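Local coordinates for protein cytochrome P450 (CYP102L1) (Mycobacterium phage Adler, PDB 6N6Q) that is a phage-encoded cytochrome P450 that binds heme and probably catalyses monooxygenation of an organic substrate, at residues V30-P35 with F50-G55; A338-P343 with R382-D387; S123-R128 with P245-I250. All coordinates share one frame; numbering follows the deposited sequence.

Contact 1. Residues V30-P35 with F50-G55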
loop_
_atom_site.group_PDB
_atom_site.type_symbol
_atom_site.label_atom_id
_atom_site.label_comp_id
_atom_site.label_asym_id
_atom_site.label_seq_id
_atom_site.Cartn_x
_atom_site.Cartn_y
_atom_site.Cartn_z
ATOM N N VAL A 30 -12.102 -25.227 4.812
ATOM C CA VAL A 30 -11.284 -24.023 4.771
ATOM C C VAL A 30 -11.876 -22.993 5.719
ATOM O O VAL A 30 -13.097 -22.806 5.766
ATOM C CB VAL A 30 -11.180 -23.450 3.341
ATOM C CG1 VAL A 30 -10.266 -22.234 3.319
ATOM C CG2 VAL A 30 -10.682 -24.512 2.379
ATOM N N ASP A 31 -11.008 -22.324 6.473
ATOM C CA ASP A 31 -11.402 -21.232 7.352
ATOM C C ASP A 31 -11.131 -19.912 6.642
ATOM O O ASP A 31 -9.973 -19.580 6.363
ATOM C CB ASP A 31 -10.644 -21.297 8.676
ATOM C CG ASP A 31 -11.187 -20.327 9.709
ATOM O OD1 ASP A 31 -12.226 -19.685 9.442
ATOM O OD2 ASP A 31 -10.575 -20.207 10.791
ATOM N N PHE A 32 -12.196 -19.164 6.346
ATOM C CA PHE A 32 -12.087 -17.881 5.662
ATOM C C PHE A 32 -12.137 -16.702 6.627
ATOM O O PHE A 32 -12.551 -15.601 6.242
ATOM C CB PHE A 32 -13.181 -17.749 4.601
ATOM C CG PHE A 32 -13.063 -18.747 3.485
ATOM C CD1 PHE A 32 -12.173 -18.538 2.445
ATOM C CD2 PHE A 32 -13.840 -19.892 3.476
ATOM C CE1 PHE A 32 -12.060 -19.454 1.418
ATOM C CE2 PHE A 32 -13.730 -20.811 2.452
ATOM C CZ PHE A 32 -12.838 -20.591 1.422
ATOM N N ALA A 33 -11.734 -16.913 7.884
ATOM C CA ALA A 33 -11.563 -15.795 8.806
ATOM C C ALA A 33 -10.582 -14.779 8.236
ATOM O O ALA A 33 -10.843 -13.570 8.240
ATOM C CB ALA A 33 -11.088 -16.306 10.165
ATOM N N THR A 34 -9.441 -15.258 7.742
ATOM C CA THR A 34 -8.581 -14.460 6.882
ATOM C C THR A 34 -8.979 -14.756 5.442
ATOM O O THR A 34 -8.702 -15.863 4.951
ATOM C CB THR A 34 -7.115 -14.795 7.118
ATOM O OG1 THR A 34 -6.872 -16.161 6.761
ATOM C CG2 THR A 34 -6.756 -14.590 8.584
ATOM N N PRO A 35 -9.639 -13.830 4.740
ATOM C CA PRO A 35 -10.237 -14.192 3.440
ATOM C C PRO A 35 -9.226 -14.597 2.379
ATOM O O PRO A 35 -9.357 -15.675 1.784
ATOM C CB PRO A 35 -11.000 -12.918 3.049
ATOM C CG PRO A 35 -11.227 -12.190 4.335
ATOM C CD PRO A 35 -10.018 -12.474 5.168
ATOM N N PHE A 50 -12.171 -20.506 -9.804
ATOM C CA PHE A 50 -13.237 -21.154 -9.045
ATOM C C PHE A 50 -14.149 -20.072 -8.474
ATOM O O PHE A 50 -13.943 -18.875 -8.699
ATOM C CB PHE A 50 -12.667 -22.039 -7.933
ATOM C CG PHE A 50 -11.787 -21.299 -6.965
ATOM C CD1 PHE A 50 -10.445 -21.093 -7.246
ATOM C CD2 PHE A 50 -12.299 -20.808 -5.775
ATOM C CE1 PHE A 50 -9.632 -20.410 -6.361
ATOM C CE2 PHE A 50 -11.491 -20.123 -4.886
ATOM C CZ PHE A 50 -10.155 -19.927 -5.177
ATOM N N GLU A 51 -15.163 -20.510 -7.727
ATOM C CA GLU A 51 -16.075 -19.632 -7.011
ATOM C C GLU A 51 -15.953 -19.878 -5.513
ATOM O O GLU A 51 -15.566 -20.964 -5.071
ATOM C CB GLU A 51 -17.532 -19.854 -7.436
ATOM C CG GLU A 51 -17.878 -19.417 -8.842
ATOM C CD GLU A 51 -19.340 -19.668 -9.164
ATOM O OE1 GLU A 51 -19.904 -20.643 -8.623
ATOM O OE2 GLU A 51 -19.928 -18.887 -9.943
ATOM N N GLN A 52 -16.306 -18.860 -4.727
ATOM C CA GLN A 52 -16.268 -18.986 -3.278
ATOM C C GLN A 52 -17.083 -17.868 -2.641
ATOM O O GLN A 52 -16.989 -16.711 -3.056
ATOM C CB GLN A 52 -14.829 -18.948 -2.750
ATOM C CG GLN A 52 -14.726 -19.232 -1.265
ATOM C CD GLN A 52 -15.295 -20.587 -0.901
ATOM O OE1 GLN A 52 -15.067 -21.574 -1.599
ATOM N NE2 GLN A 52 -16.048 -20.640 0.191
ATOM N N CYS A 53 -17.875 -18.229 -1.632
ATOM C CA CYS A 53 -18.583 -17.260 -0.799
ATOM C C CYS A 53 -17.717 -16.956 0.417
ATOM O O CYS A 53 -17.494 -17.830 1.260
ATOM C CB CYS A 53 -19.947 -17.798 -0.372
ATOM S SG CYS A 53 -21.220 -17.792 -1.655
ATOM N N ILE A 54 -17.230 -15.723 0.514
ATOM C CA ILE A 54 -16.369 -15.311 1.619
ATOM C C ILE A 54 -17.141 -14.526 2.671
ATOM O O ILE A 54 -17.017 -14.787 3.867
ATOM C CB ILE A 54 -15.156 -14.510 1.094
ATOM C CG1 ILE A 54 -15.585 -13.491 0.038
ATOM C CG2 ILE A 54 -14.100 -15.451 0.537
ATOM C CD1 ILE A 54 -14.440 -12.638 -0.467
ATOM N N GLY A 55 -17.947 -13.558 2.244
ATOM C CA GLY A 55 -18.745 -12.790 3.177
ATOM C C GLY A 55 -20.107 -12.435 2.625
ATOM O O GLY A 55 -21.043 -13.238 2.681
#

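Contact 2. Residues A338-P343 with R382-D387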
loop_
_atom_site.group_PDB
_atom_site.type_symbol
_atom_site.label_atom_id
_atom_site.label_comp_id
_atom_site.label_asym_id
_atom_site.label_seq_id
_atom_site.Cartn_x
_atom_site.Cartn_y
_atom_site.Cartn_z
ATOM N N ALA A 338 9.676 -9.501 -0.254
ATOM C CA ALA A 338 8.642 -9.275 0.750
ATOM C C ALA A 338 7.290 -9.022 0.096
ATOM O O ALA A 338 6.266 -9.549 0.548
ATOM C CB ALA A 338 9.030 -8.104 1.654
ATOM N N LEU A 339 7.267 -8.222 -0.973
ATOM C CA LEU A 339 6.024 -7.964 -1.689
ATOM C C LEU A 339 5.545 -9.178 -2.470
ATOM O O LEU A 339 4.374 -9.223 -2.861
ATOM C CB LEU A 339 6.196 -6.770 -2.628
ATOM C CG LEU A 339 6.287 -5.411 -1.930
ATOM C CD1 LEU A 339 6.494 -4.295 -2.941
ATOM C CD2 LEU A 339 5.038 -5.162 -1.098
ATOM N N ARG A 340 6.418 -10.158 -2.711
ATOM C CA ARG A 340 5.976 -11.402 -3.327
ATOM C C ARG A 340 5.373 -12.336 -2.285
ATOM O O ARG A 340 4.210 -12.739 -2.393
ATOM C CB ARG A 340 7.140 -12.086 -4.048
ATOM C CG ARG A 340 6.722 -13.324 -4.830
ATOM C CD ARG A 340 7.911 -14.192 -5.206
ATOM N NE ARG A 340 8.555 -14.773 -4.032
ATOM C CZ ARG A 340 8.141 -15.880 -3.425
ATOM N NH1 ARG A 340 7.079 -16.531 -3.881
ATOM N NH2 ARG A 340 8.786 -16.338 -2.363
ATOM N N LEU A 341 6.154 -12.680 -1.257
ATOM C CA LEU A 341 5.687 -13.638 -0.262
ATOM C C LEU A 341 4.453 -13.132 0.473
ATOM O O LEU A 341 3.583 -13.928 0.847
ATOM C CB LEU A 341 6.808 -13.953 0.729
ATOM C CG LEU A 341 6.712 -15.308 1.432
ATOM C CD1 LEU A 341 6.657 -16.429 0.406
ATOM C CD2 LEU A 341 7.884 -15.506 2.379
ATOM N N TRP A 342 4.351 -11.821 0.682
ATOM C CA TRP A 342 3.194 -11.226 1.348
ATOM C C TRP A 342 2.875 -9.892 0.698
ATOM O O TRP A 342 3.310 -8.833 1.167
ATOM C CB TRP A 342 3.439 -11.059 2.849
ATOM C CG TRP A 342 3.535 -12.362 3.570
ATOM C CD1 TRP A 342 4.676 -13.006 3.950
ATOM C CD2 TRP A 342 2.446 -13.194 3.987
ATOM N NE1 TRP A 342 4.364 -14.184 4.586
ATOM C CE2 TRP A 342 3.002 -14.323 4.620
ATOM C CE3 TRP A 342 1.055 -13.091 3.888
ATOM C CZ2 TRP A 342 2.216 -15.345 5.151
ATOM C CZ3 TRP A 342 0.275 -14.107 4.416
ATOM C CH2 TRP A 342 0.859 -15.218 5.042
ATOM N N PRO A 343 2.101 -9.900 -0.386
ATOM C CA PRO A 343 1.710 -8.633 -1.011
ATOM C C PRO A 343 0.690 -7.903 -0.159
ATOM O O PRO A 343 -0.431 -8.388 0.021
ATOM C CB PRO A 343 1.128 -9.062 -2.364
ATOM C CG PRO A 343 0.791 -10.526 -2.221
ATOM C CD PRO A 343 1.345 -11.045 -0.920
ATOM N N ARG A 382 2.998 -22.480 -7.399
ATOM C CA ARG A 382 4.018 -23.488 -7.666
ATOM C C ARG A 382 4.925 -23.106 -8.830
ATOM O O ARG A 382 6.049 -23.610 -8.914
ATOM C CB ARG A 382 3.346 -24.837 -7.935
ATOM C CG ARG A 382 4.282 -26.035 -7.913
ATOM C CD ARG A 382 3.502 -27.343 -7.886
ATOM N NE ARG A 382 2.644 -27.503 -9.058
ATOM C CZ ARG A 382 2.984 -28.189 -10.145
ATOM N NH1 ARG A 382 4.167 -28.785 -10.213
ATOM N NH2 ARG A 382 2.140 -28.283 -11.164
ATOM N N SER A 383 4.472 -22.218 -9.719
ATOM C CA SER A 383 5.290 -21.787 -10.847
ATOM C C SER A 383 6.509 -20.977 -10.422
ATOM O O SER A 383 7.408 -20.771 -11.245
ATOM C CB SER A 383 4.441 -20.975 -11.826
ATOM O OG SER A 383 3.769 -19.915 -11.166
ATOM N N TRP A 384 6.563 -20.512 -9.176
ATOM C CA TRP A 384 7.747 -19.841 -8.652
ATOM C C TRP A 384 8.820 -20.817 -8.185
ATOM O O TRP A 384 9.783 -20.396 -7.534
ATOM C CB TRP A 384 7.362 -18.905 -7.503
ATOM C CG TRP A 384 6.748 -17.617 -7.955
ATOM C CD1 TRP A 384 5.424 -17.375 -8.188
ATOM C CD2 TRP A 384 7.434 -16.392 -8.233
ATOM N NE1 TRP A 384 5.246 -16.075 -8.594
ATOM C CE2 TRP A 384 6.465 -15.449 -8.629
ATOM C CE3 TRP A 384 8.776 -15.999 -8.187
ATOM C CZ2 TRP A 384 6.793 -14.140 -8.974
ATOM C CZ3 TRP A 384 9.101 -14.700 -8.531
ATOM C CH2 TRP A 384 8.114 -13.785 -8.918
ATOM N N GLY A 385 8.677 -22.102 -8.500
ATOM C CA GLY A 385 9.633 -23.100 -8.089
ATOM C C GLY A 385 9.192 -23.831 -6.838
ATOM O O GLY A 385 8.224 -23.448 -6.173
ATOM N N PRO A 386 9.901 -24.910 -6.493
ATOM C CA PRO A 386 9.523 -25.690 -5.304
ATOM C C PRO A 386 9.783 -24.977 -3.988
ATOM O O PRO A 386 9.285 -25.437 -2.952
ATOM C CB PRO A 386 10.385 -26.953 -5.427
ATOM C CG PRO A 386 11.571 -26.515 -6.220
ATOM C CD PRO A 386 11.065 -25.484 -7.191
ATOM N N ASP A 387 10.538 -23.880 -3.990
ATOM C CA ASP A 387 10.850 -23.125 -2.781
ATOM C C ASP A 387 10.094 -21.800 -2.740
ATOM O O ASP A 387 10.628 -20.773 -2.314
ATOM C CB ASP A 387 12.354 -22.884 -2.667
ATOM C CG ASP A 387 12.915 -22.111 -3.849
ATOM O OD1 ASP A 387 12.186 -21.927 -4.848
ATOM O OD2 ASP A 387 14.087 -21.685 -3.776
#

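Contact 3. Residues S123-R128 with P245-I250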
loop_
_atom_site.group_PDB
_atom_site.type_symbol
_atom_site.label_atom_id
_atom_site.label_comp_id
_atom_site.label_asym_id
_atom_site.label_seq_id
_atom_site.Cartn_x
_atom_site.Cartn_y
_atom_site.Cartn_z
ATOM N N SER A 123 12.642 13.164 -6.901
ATOM C CA SER A 123 13.805 13.917 -6.443
ATOM C C SER A 123 13.397 15.192 -5.719
ATOM O O SER A 123 14.109 15.648 -4.817
ATOM C CB SER A 123 14.721 14.246 -7.625
ATOM O OG SER A 123 14.055 15.056 -8.577
ATOM N N THR A 124 12.255 15.778 -6.091
ATOM C CA THR A 124 11.760 16.946 -5.371
ATOM C C THR A 124 11.370 16.597 -3.940
ATOM O O THR A 124 11.499 17.438 -3.044
ATOM C CB THR A 124 10.563 17.557 -6.102
ATOM O OG1 THR A 124 9.454 16.651 -6.048
ATOM C CG2 THR A 124 10.912 17.838 -7.558
ATOM N N TYR A 125 10.903 15.371 -3.705
ATOM C CA TYR A 125 10.469 14.956 -2.378
ATOM C C TYR A 125 11.585 14.342 -1.543
ATOM O O TYR A 125 11.423 14.222 -0.323
ATOM C CB TYR A 125 9.331 13.931 -2.477
ATOM C CG TYR A 125 8.229 14.275 -3.456
ATOM C CD1 TYR A 125 7.745 15.573 -3.569
ATOM C CD2 TYR A 125 7.672 13.295 -4.263
ATOM C CE1 TYR A 125 6.736 15.880 -4.462
ATOM C CE2 TYR A 125 6.664 13.593 -5.157
ATOM C CZ TYR A 125 6.198 14.885 -5.252
ATOM O OH TYR A 125 5.192 15.181 -6.144
ATOM N N HIS A 126 12.703 13.961 -2.169
ATOM C CA HIS A 126 13.702 13.128 -1.500
ATOM C C HIS A 126 14.174 13.740 -0.187
ATOM O O HIS A 126 14.280 13.046 0.830
ATOM C CB HIS A 126 14.895 12.892 -2.425
ATOM C CG HIS A 126 16.063 12.252 -1.741
ATOM N ND1 HIS A 126 16.122 10.902 -1.475
ATOM C CD2 HIS A 126 17.210 12.781 -1.252
ATOM C CE1 HIS A 126 17.258 10.624 -0.863
ATOM N NE2 HIS A 126 17.938 11.747 -0.713
ATOM N N GLN A 127 14.474 15.041 -0.195
ATOM C CA GLN A 127 14.965 15.699 1.013
ATOM C C GLN A 127 13.959 15.580 2.151
ATOM O O GLN A 127 14.321 15.233 3.283
ATOM C CB GLN A 127 15.278 17.166 0.715
ATOM C CG GLN A 127 16.765 17.490 0.655
ATOM C CD GLN A 127 17.533 16.586 -0.294
ATOM O OE1 GLN A 127 17.252 16.539 -1.495
ATOM N NE2 GLN A 127 18.510 15.860 0.242
ATOM N N ARG A 128 12.684 15.846 1.865
ATOM C CA ARG A 128 11.660 15.794 2.904
ATOM C C ARG A 128 11.422 14.365 3.377
ATOM O O ARG A 128 11.192 14.130 4.569
ATOM C CB ARG A 128 10.365 16.413 2.383
ATOM C CG ARG A 128 9.628 17.285 3.383
ATOM C CD ARG A 128 9.126 18.542 2.689
ATOM N NE ARG A 128 8.747 18.261 1.307
ATOM C CZ ARG A 128 8.747 19.163 0.331
ATOM N NH1 ARG A 128 9.113 20.412 0.583
ATOM N NH2 ARG A 128 8.391 18.812 -0.898
ATOM N N PRO A 245 6.534 22.940 -7.216
ATOM C CA PRO A 245 5.196 22.524 -6.781
ATOM C C PRO A 245 5.183 21.082 -6.300
ATOM O O PRO A 245 5.844 20.211 -6.870
ATOM C CB PRO A 245 4.344 22.701 -8.044
ATOM C CG PRO A 245 5.314 22.596 -9.168
ATOM C CD PRO A 245 6.587 23.214 -8.662
ATOM N N ASP A 246 4.425 20.839 -5.235
ATOM C CA ASP A 246 4.234 19.500 -4.707
ATOM C C ASP A 246 2.896 18.948 -5.211
ATOM O O ASP A 246 2.325 19.458 -6.181
ATOM C CB ASP A 246 4.342 19.529 -3.175
ATOM C CG ASP A 246 3.316 20.442 -2.524
ATOM O OD1 ASP A 246 2.475 21.022 -3.241
ATOM O OD2 ASP A 246 3.352 20.578 -1.282
ATOM N N MET A 247 2.385 17.905 -4.552
ATOM C CA MET A 247 1.139 17.288 -4.999
ATOM C C MET A 247 -0.042 18.234 -4.828
ATOM O O MET A 247 -0.902 18.328 -5.711
ATOM C CB MET A 247 0.895 15.987 -4.237
ATOM C CG MET A 247 2.016 14.975 -4.366
ATOM S SD MET A 247 1.695 13.476 -3.423
ATOM C CE MET A 247 3.251 12.614 -3.628
ATOM N N LEU A 248 -0.104 18.939 -3.697
ATOM C CA LEU A 248 -1.199 19.875 -3.472
ATOM C C LEU A 248 -1.117 21.059 -4.428
ATOM O O LEU A 248 -2.146 21.545 -4.912
ATOM C CB LEU A 248 -1.189 20.346 -2.018
ATOM C CG LEU A 248 -2.223 21.395 -1.602
ATOM C CD1 LEU A 248 -3.624 20.961 -2.003
ATOM C CD2 LEU A 248 -2.146 21.636 -0.105
ATOM N N ASP A 249 0.099 21.533 -4.717
ATOM C CA ASP A 249 0.257 22.657 -5.634
ATOM C C ASP A 249 -0.250 22.311 -7.028
ATOM O O ASP A 249 -0.955 23.109 -7.655
ATOM C CB ASP A 249 1.721 23.086 -5.694
ATOM C CG ASP A 249 2.164 23.838 -4.456
ATOM O OD1 ASP A 249 1.355 24.620 -3.910
ATOM O OD2 ASP A 249 3.323 23.653 -4.029
ATOM N N ILE A 250 0.096 21.124 -7.529
ATOM C CA ILE A 250 -0.329 20.738 -8.871
ATOM C C ILE A 250 -1.844 20.585 -8.935
ATOM O O ILE A 250 -2.470 20.921 -9.948
ATOM C CB ILE A 250 0.399 19.455 -9.312
ATOM C CG1 ILE A 250 1.906 19.708 -9.393
ATOM C CG2 ILE A 250 -0.121 18.974 -10.659
ATOM C CD1 ILE A 250 2.705 18.516 -9.889
#

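Contact 1. Residues V30-P35 with F50-G55
Phe32 and Gln52 reach toward each other from opposite directions, and the outer part of the phenyl ring meets the carboxamide. The two flat groups are nearly parallel, their planes only 18° apart, although the amide sits obliquely to the ring. Gln52 CD comes within 3.4 Å of Phe32 CZ, while Gln52 NE2 lies 3.2 Å from Phe32 CE2. The methylene Gln52 CG touches the same corner, 3.6 Å from Phe32 CZ. The bend of the glutamine chain at chi2 (59°) folds its amide back beside the strand, where NE2 gives a weak hydrogen bond to Cys53 O. That bond may help to hold the amide in this orientation. Val30 CG1 rests over one face of the phenyl ring, 3.6 Å above the plane and toward its rim, and Gln52 lies on the opposite side of that plane. Ile54 approaches at about a right angle, its CG2 methyl 4.1 Å from Phe32 CD1. Ahead of helix 35-43, Asp31 OD1 accepts from Ala33 N, forming an Asx turn that shapes the chain around Phe32. Leu39 of that helix touches both Phe32 and Gln52, so the contact joins the segment leading into it to edge strand 49-53, which pairs with strand 58-62. Glutamine suits this half-exposed place because its methylenes and flat amide can pack on an aromatic ring while the amide's N and O can still make polar contacts. This is surface packing held mainly by van der Waals contact, with at most a weak amide-aromatic term.

Contact 2. Residues A338-P343 with R382-D387
Arg340 lays its aliphatic CD on one face of the Trp384 indole, over the six-membered ring. The carbon stands 3.5 Å from the centroid of that ring and only 9° off its normal, a clear CH-pi contact. Its nearest ring atoms are CZ3 and CE3 of Trp384, each 3.6 Å from Arg340 CD. The two side chains slide past each other in opposite directions, and the arginine chain bends at chi3 (66°), where CD lies over the ring. This bend carries the guanidinium off the ring: Arg340 CZ is 5.2 Å from the same centroid, so any cation-pi term is weak at most, and the guanidinium and indole planes are 38° apart. The charge is satisfied by other groups. Arg340 NH2 makes a salt bridge to Glu337, one turn earlier on helix 329-341, and hydrogen bonds to Ala388 O, while NH1 bonds to His379 O. Trp384 NE1 likewise donates to Ile408 O, which probably helps fix the rotation of the indole. Around the tryptophan the chain is tightly folded: Gly385 N bonds to Arg382 O, 3.1 Å away, and Gly385 then takes a positive phi, a conformation easy for a residue without a side chain. Arginine suits this buried place by having two natures, a greasy stem for an aromatic face and a planar head with several N-H groups for carboxylate and carbonyl oxygens. Glu337 and Arg340 are spaced as the ExxR motif of helix K. Arg395, which touches Trp384 and pairs with Asp387, belongs to a Pro-Glu-Arg sequence like that ahead of the meander in P450s; the arrangement is consistent with the family's conserved Glu-Arg-Arg triad.

Contact 3. Residues S123-R128 with P245-I250
Tyr125 carries the meeting of helix 119-145 with the start of helix 247-253, probably helices D and H of the P450 fold, by touching both Asp246 and Met247. Just before it in the first segment, Thr124 turns its hydroxyl back to Ala121 O, and its OG1 sits 3.1 Å above one face of the Tyr125 ring, near the rim. Tyr125 comes next. With CG anti to its carbonyl carbon (chi1 -46°), its ring extends until the phenol end reaches the second segment. Tyr125 OH lies 3.6 Å from Met247 CG, and Tyr125 CE2 is 3.9 Å from the terminal methyl Met247 CE. The thioether chain, extended beyond CG, crosses the phenol obliquely, while Asp246 CA stands at the ring edge, 4.4 Å from Tyr125 CE1. The hydroxyl itself is hydrogen-bonded to Ala116 O, and Phe424 of helix 422-439 touches both Tyr125 and Met247. The side chain of Met247 is also about 6 Å from the bound heme, so the junction lies close to the cofactor. Arg128, closing the segment, has NH2 5.4 Å from Asp246 OD2, too far for a salt bridge, though the two may feel a weak attraction.

Asp246 is the N-cap of helix 247-253. Asp249 N donates to Asp246 OD1 at 2.8 Å, and Asp246 N returns a bond to Asp249 OD2 at 3.3 Å, completing a capping box. Tyrosine suits this buried junction because its ring packs against flexible methionine while its hydroxyl meets Ala116 O. The contact is thus largely van der Waals, and the two carboxylates are held by the capping bonds and by Arg235, which probably offsets part of their charge.

Contact 1 is a surface contact, whereas contacts 2 and 3 are buried, and the three share no helix or strand. Contact 1 ties the chain before helix 35-43 to the edge of the sheet. Contact 2 joins helix 329-341 to the loop region after helix 375-379, and contact 3 brings helix 119-145 to helix 247-253. The centres of contacts 2 and 3 are 34 Å apart, on opposite sides of the chain's centre; those of contacts 1 and 2 are 21 Å apart. An aromatic ring serves each, but its partner changes: a neutral amide at the surface, a charged residue's aliphatic stem in contact 2, and a thioether in contact 3.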